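Putative exported protein (Peptoclostridium difficile, PDB 5TTA) is of unknown function but is probably exported, being made with a signal sequence, and belongs to the DUF5780 family of the E-set clan. Local coordinates at residues E76-A81 and C209-T214. Sequence-based numbering, arbitrary orientation.
Sequences EITCLA and CVKQVT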
loop_
_atom_site.group_PDB
_atom_site.type_symbol
_atom_site.label_atom_id
_atom_site.label_comp_id
_atom_site.label_asym_id
_atom_site.label_seq_id
_atom_site.Cartn_x
_atom_site.Cartn_y
_atom_site.Cartn_z
ATOM N N GLU A 76 -12.637 -14.772 8.500
ATOM C CA GLU A 76 -12.250 -14.816 9.904
ATOM C C GLU A 76 -12.545 -16.221 10.397
ATOM O O GLU A 76 -13.678 -16.702 10.268
ATOM C CB GLU A 76 -12.991 -13.766 10.743
ATOM C CG GLU A 76 -12.704 -12.353 10.261
ATOM C CD GLU A 76 -13.402 -11.268 11.071
ATOM O OE1 GLU A 76 -13.200 -10.076 10.737
ATOM O OE2 GLU A 76 -14.139 -11.596 12.031
ATOM N N ILE A 77 -11.531 -16.881 10.949
ATOM C CA ILE A 77 -11.658 -18.261 11.399
ATOM C C ILE A 77 -11.115 -18.345 12.815
ATOM O O ILE A 77 -9.963 -17.961 13.060
ATOM C CB ILE A 77 -10.911 -19.240 10.476
ATOM C CG1 ILE A 77 -11.612 -19.312 9.119
ATOM C CG2 ILE A 77 -10.853 -20.611 11.116
ATOM C CD1 ILE A 77 -10.882 -20.234 8.114
ATOM N N THR A 78 -11.945 -18.827 13.754
ATOM C CA THR A 78 -11.540 -18.867 15.154
ATOM C C THR A 78 -11.135 -20.288 15.510
ATOM O O THR A 78 -11.826 -21.244 15.150
ATOM C CB THR A 78 -12.664 -18.393 16.084
ATOM O OG1 THR A 78 -12.954 -17.017 15.819
ATOM C CG2 THR A 78 -12.246 -18.531 17.562
ATOM N N CYS A 79 -10.019 -20.421 16.232
ATOM C CA CYS A 79 -9.536 -21.711 16.699
ATOM C C CYS A 79 -9.460 -21.757 18.220
ATOM O O CYS A 79 -9.254 -20.736 18.884
ATOM C CB CYS A 79 -8.149 -22.041 16.169
ATOM S SG CYS A 79 -8.059 -22.145 14.346
ATOM N N LEU A 80 -9.592 -22.976 18.723
ATOM C CA LEU A 80 -9.512 -23.363 20.122
ATOM C C LEU A 80 -8.598 -24.566 20.203
ATOM O O LEU A 80 -8.509 -25.343 19.250
ATOM C CB LEU A 80 -10.901 -23.725 20.677
ATOM C CG LEU A 80 -11.916 -22.592 20.566
ATOM C CD1 LEU A 80 -13.307 -23.129 21.019
ATOM C CD2 LEU A 80 -11.514 -21.451 21.477
ATOM N N ALA A 81 -7.887 -24.699 21.320
ATOM C CA ALA A 81 -6.873 -25.742 21.459
ATOM C C ALA A 81 -7.111 -26.558 22.718
ATOM O O ALA A 81 -7.548 -26.024 23.738
ATOM C CB ALA A 81 -5.455 -25.124 21.498
ATOM N N CYS A 209 -13.845 -22.816 13.684
ATOM C CA CYS A 209 -15.161 -22.425 13.183
ATOM C C CYS A 209 -14.999 -21.150 12.375
ATOM O O CYS A 209 -14.342 -20.206 12.835
ATOM C CB CYS A 209 -16.154 -22.207 14.338
ATOM S SG CYS A 209 -17.875 -21.836 13.853
ATOM N N VAL A 210 -15.601 -21.134 11.184
ATOM C CA VAL A 210 -15.666 -19.929 10.366
ATOM C C VAL A 210 -16.571 -18.923 11.053
ATOM O O VAL A 210 -17.712 -19.250 11.403
ATOM C CB VAL A 210 -16.202 -20.250 8.970
ATOM C CG1 VAL A 210 -16.352 -18.961 8.157
ATOM C CG2 VAL A 210 -15.282 -21.262 8.248
ATOM N N LYS A 211 -16.066 -17.709 11.253
ATOM C CA LYS A 211 -16.843 -16.629 11.852
ATOM C C LYS A 211 -17.554 -15.830 10.771
ATOM O O LYS A 211 -18.759 -15.592 10.855
ATOM C CB LYS A 211 -15.923 -15.746 12.708
ATOM C CG LYS A 211 -16.575 -14.522 13.385
ATOM C CD LYS A 211 -15.552 -13.858 14.325
ATOM C CE LYS A 211 -16.138 -12.661 15.098
ATOM N NZ LYS A 211 -16.207 -11.435 14.257
ATOM N N GLN A 212 -16.837 -15.458 9.723
ATOM C CA GLN A 212 -17.443 -14.790 8.575
ATOM C C GLN A 212 -16.513 -14.923 7.375
ATOM O O GLN A 212 -15.336 -15.270 7.509
ATOM C CB GLN A 212 -17.715 -13.312 8.866
ATOM C CG GLN A 212 -16.474 -12.469 9.139
ATOM C CD GLN A 212 -16.820 -10.979 9.200
ATOM O OE1 GLN A 212 -17.576 -10.548 10.059
ATOM N NE2 GLN A 212 -16.289 -10.208 8.264
ATOM N N VAL A 213 -17.044 -14.605 6.200
ATOM C CA VAL A 213 -16.222 -14.522 4.989
ATOM C C VAL A 213 -16.681 -13.321 4.182
ATOM O O VAL A 213 -17.831 -12.874 4.280
ATOM C CB VAL A 213 -16.234 -15.787 4.084
ATOM C CG1 VAL A 213 -15.977 -17.101 4.859
ATOM C CG2 VAL A 213 -17.465 -15.863 3.228
ATOM N N THR A 214 -15.764 -12.802 3.368
ATOM C CA THR A 214 -16.028 -11.671 2.485
ATOM C C THR A 214 -15.733 -12.113 1.059
ATOM O O THR A 214 -14.631 -12.594 0.783
ATOM C CB THR A 214 -15.154 -10.466 2.839
ATOM O OG1 THR A 214 -15.336 -10.121 4.218
ATOM C CG2 THR A 214 -15.514 -9.271 1.941
#
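A classic beta bulge joins 76-81 to 209-214, two neighbouring antiparallel strands of the sheet in this alpha/beta protein. Lys211 and Gln212 both face Glu76, and the helical backbone of Lys211 (psi -47°) makes the extra residue fit. Glu76 O takes two amides: Lys211 N at 2.8 Å, in the carbonyl plane, and Gln212 N in a weak bond at 3.4 Å. Glu76 N returns a bond to Gln212 O at 2.9 Å. Beyond the bulge the pairing is regular. Thr78 N and Cys209 O lie 2.9 Å apart, and Cys209 N bonds back to Thr78 O.

The buried side holds Ile77 and Val210 on one face, but they share a single apolar touch, Ile77 CG1 to Val210 CG2 at 4.2 Å. On the other face Thr78 is also buried, its OG1 hydrogen-bonded to Tyr226 and to Thr133 of the adjacent strand 131-135. Helix 226-233 packs on this face, with Trp229 against Cys209.

The partly exposed trio Glu76, Lys211 and Gln212 is nonetheless the most closely packed part across the strands. The bulge sends all three side chains the same way, side by side. Glu76 is extended beyond CG. Its carboxylate stacks on the Gln212 amide, the planes 7° apart, with Glu76 CD 3.9 Å from Gln212 CD. Lys211 runs alongside on the Cys209 side of Glu76, with CG anti to the backbone N. It bends only at chi4 (-79°), which brings Lys211 NZ to 3.0 Å from Glu76 OE2, a salt bridge nearly along the C-O axis.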